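ABC-type branched-chain amino acid transport systems periplasmic component-like protein (Thermomonospora curvata, PDB 4N03) probably serves as the substrate-binding component of an ABC transporter, capturing a fatty acid such as palmitate outside the membrane for uptake. Local coordinates at residues D224-S229 and Q249-S254. Residues are numbered along the deposited sequence; the frame is centred on the assembly and turned at random.
Sequences DAILLS and QPILGS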
ATOM      1  N   ASP A 224       0.738 -16.185  21.703  1.00 11.69           N
ATOM      2  CA  ASP A 224       0.046 -17.181  20.919  1.00 11.82           C
ATOM      3  C   ASP A 224       0.030 -16.890  19.434  1.00 10.90           C
ATOM      4  O   ASP A 224      -0.230 -17.801  18.653  1.00 12.22           O
ATOM      5  CB  ASP A 224      -1.357 -17.311  21.457  1.00 11.73           C
ATOM      6  CG  ASP A 224      -1.343 -17.696  22.919  1.00 13.46           C
ATOM      7  OD1 ASP A 224      -0.960 -18.861  23.205  1.00 15.79           O
ATOM      8  OD2 ASP A 224      -1.692 -16.860  23.796  1.00 13.52           O
ATOM      9  N   ALA A 225       0.280 -15.653  19.061  1.00 11.25           N
ATOM     10  CA  ALA A 225       0.350 -15.270  17.664  1.00 10.89           C
ATOM     11  C   ALA A 225       1.252 -14.089  17.594  1.00 11.09           C
ATOM     12  O   ALA A 225       1.375 -13.313  18.545  1.00 11.76           O
ATOM     13  CB  ALA A 225      -1.039 -14.920  17.107  1.00 11.81           C
ATOM     14  N   ILE A 226       1.936 -13.942  16.456  1.00 10.71           N
ATOM     15  CA  ILE A 226       2.913 -12.883  16.222  1.00 10.49           C
ATOM     16  C   ILE A 226       2.395 -12.030  15.097  1.00 10.61           C
ATOM     17  O   ILE A 226       2.149 -12.553  14.003  1.00 11.30           O
ATOM     18  CB  ILE A 226       4.291 -13.464  15.849  1.00 11.09           C
ATOM     19  CG1 ILE A 226       4.832 -14.356  16.986  1.00 12.03           C
ATOM     20  CG2 ILE A 226       5.268 -12.359  15.504  1.00 13.07           C
ATOM     21  CD1 ILE A 226       6.028 -15.201  16.572  1.00 15.22           C
ATOM     22  N   LEU A 227       2.278 -10.739  15.280  1.00  9.86           N
ATOM     23  CA  LEU A 227       1.853  -9.781  14.272  1.00  9.30           C
ATOM     24  C   LEU A 227       3.034  -8.903  13.948  1.00  9.89           C
ATOM     25  O   LEU A 227       3.848  -8.589  14.820  1.00  9.98           O
ATOM     26  CB  LEU A 227       0.674  -8.935  14.763  1.00  9.42           C
ATOM     27  CG  LEU A 227      -0.707  -9.590  14.667  1.00 11.89           C
ATOM     28  CD1 LEU A 227      -0.837 -10.975  15.271  1.00 13.86           C
ATOM     29  CD2 LEU A 227      -1.732  -8.644  15.281  1.00 12.81           C
ATOM     30  N   LEU A 228       3.147  -8.543  12.663  1.00  9.32           N
ATOM     31  CA  LEU A 228       4.307  -7.798  12.182  1.00  9.30           C
ATOM     32  C   LEU A 228       3.888  -6.698  11.244  1.00  9.39           C
ATOM     33  O   LEU A 228       3.329  -6.963  10.181  1.00 10.45           O
ATOM     34  CB  LEU A 228       5.298  -8.710  11.481  1.00 10.03           C
ATOM     35  CG  LEU A 228       6.572  -8.052  10.952  1.00 11.20           C
ATOM     36  CD1 LEU A 228       7.417  -7.440  12.065  1.00 11.23           C
ATOM     37  CD2 LEU A 228       7.422  -9.010  10.145  1.00 12.11           C
ATOM     38  N   SER A 229       4.244  -5.468  11.571  1.00  8.92           N
ATOM     39  CA  SER A 229       4.071  -4.330  10.687  1.00  8.97           C
ATOM     40  C   SER A 229       5.409  -3.702  10.454  1.00  9.02           C
ATOM     41  O   SER A 229       5.914  -2.891  11.214  1.00 10.29           O
ATOM     42  CB  SER A 229       3.068  -3.336  11.269  1.00  9.86           C
ATOM     43  OG  SER A 229       1.840  -3.970  11.570  1.00  9.96           O
ATOM     44  N   GLN A 249       3.856 -20.442  16.662  1.00 12.41           N
ATOM     45  CA  GLN A 249       2.770 -19.465  16.568  1.00 12.60           C
ATOM     46  C   GLN A 249       2.583 -19.002  15.144  1.00 11.73           C
ATOM     47  O   GLN A 249       3.581 -18.766  14.440  1.00 12.09           O
ATOM     48  CB  GLN A 249       3.102 -18.260  17.433  1.00 12.69           C
ATOM     49  CG  GLN A 249       3.178 -18.499  18.941  1.00 13.23           C
ATOM     50  CD  GLN A 249       4.534 -18.893  19.467  1.00 14.45           C
ATOM     51  OE1 GLN A 249       5.344 -19.465  18.736  1.00 15.08           O
ATOM     52  NE2 GLN A 249       4.817 -18.563  20.708  1.00 17.01           N
ATOM     53  N   PRO A 250       1.373 -18.766  14.709  1.00 10.59           N
ATOM     54  CA  PRO A 250       1.208 -18.133  13.402  1.00 11.09           C
ATOM     55  C   PRO A 250       1.748 -16.711  13.404  1.00 10.72           C
ATOM     56  O   PRO A 250       1.717 -16.018  14.447  1.00 10.45           O
ATOM     57  CB  PRO A 250      -0.312 -18.138  13.230  1.00 11.75           C
ATOM     58  CG  PRO A 250      -0.829 -17.994  14.605  1.00 12.56           C
ATOM     59  CD  PRO A 250       0.092 -18.867  15.426  1.00 13.07           C
ATOM     60  N   ILE A 251       2.217 -16.276  12.234  1.00  9.99           N
ATOM     61  CA  ILE A 251       2.642 -14.925  11.973  1.00  9.53           C
ATOM     62  C   ILE A 251       1.686 -14.261  11.032  1.00 10.14           C
ATOM     63  O   ILE A 251       1.360 -14.835   9.987  1.00 11.48           O
ATOM     64  CB  ILE A 251       4.091 -14.866  11.420  1.00 11.07           C
ATOM     65  CG1 ILE A 251       5.080 -15.452  12.425  1.00 10.88           C
ATOM     66  CG2 ILE A 251       4.469 -13.456  11.088  1.00 10.96           C
ATOM     67  CD1 ILE A 251       6.444 -15.779  11.851  1.00 12.23           C
ATOM     68  N   LEU A 252       1.208 -13.068  11.369  1.00 10.20           N
ATOM     69  CA  LEU A 252       0.317 -12.276  10.539  1.00  9.81           C
ATOM     70  C   LEU A 252       0.942 -10.935  10.300  1.00  9.96           C
ATOM     71  O   LEU A 252       1.196 -10.188  11.251  1.00 10.29           O
ATOM     72  CB  LEU A 252      -1.041 -12.115  11.235  1.00 11.65           C
ATOM     73  CG  LEU A 252      -2.066 -11.239  10.521  1.00 12.53           C
ATOM     74  CD1 LEU A 252      -2.502 -11.879   9.218  1.00 14.17           C
ATOM     75  CD2 LEU A 252      -3.217 -10.918  11.448  1.00 14.29           C
ATOM     76  N   GLY A 253       1.219 -10.591   9.052  1.00 10.30           N
ATOM     77  CA  GLY A 253       1.833  -9.354   8.681  1.00  9.79           C
ATOM     78  C   GLY A 253       0.914  -8.377   8.018  1.00  8.68           C
ATOM     79  O   GLY A 253      -0.066  -8.762   7.388  1.00  9.68           O
ATOM     80  N   SER A 254       1.273  -7.107   8.116  1.00  8.79           N
ATOM     81  CA  SER A 254       0.672  -6.076   7.337  1.00  9.36           C
ATOM     82  C   SER A 254       1.128  -6.249   5.855  1.00  9.48           C
ATOM     83  O   SER A 254       1.990  -7.042   5.529  1.00 10.18           O
ATOM     84  CB  SER A 254       1.042  -4.704   7.868  1.00  8.63           C
ATOM     85  OG  SER A 254       0.557  -4.479   9.183  1.00  9.87           O
TER
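Ile226 sets its CB against CG1 of Ile251 at 4.0 Å, on the face of the sheet that helix 232-244 covers with Leu238. This is the right-handed beta-alpha-beta crossover of a periplasmic binding protein lobe: strand 225-229, helix 232-244 and strand 251-253 follow in sequence, and the two strands lie side by side and parallel, their directions 22° apart. In Ile251 CG1 is anti to the carbonyl carbon (chi1 -61°), which brings that branch to CB of Ile226. On the other face the side chains of Leu227 and Leu252 run alongside one another, CD1 of Leu227 4.2 Å from CB of Leu252; Met152 of helix 148-161 packs on both. Between these layers runs the parallel backbone pattern, in which Ile226 and Leu228 each use both N and O: Ile226 N donates to Pro250 O at 2.9 Å, its O accepts from Leu252 N, and Leu228 does likewise with Leu252 O and Ser254 N, though its N-H bond is more bent, 149° at the hydrogen. Just ahead of the strands, the Gln249 side chain passes the Asp224 carbonyl, CG 3.5 Å from that O, and its NE2 bonds to Val223 O. At the C-terminal ends, toward the bound palmitic acid, two buried hydroxyls pair: Ser229 OG lies 2.8 Å from Ser254 OG, and the same Ser229 OG is also hydrogen-bonded to His173 NE2.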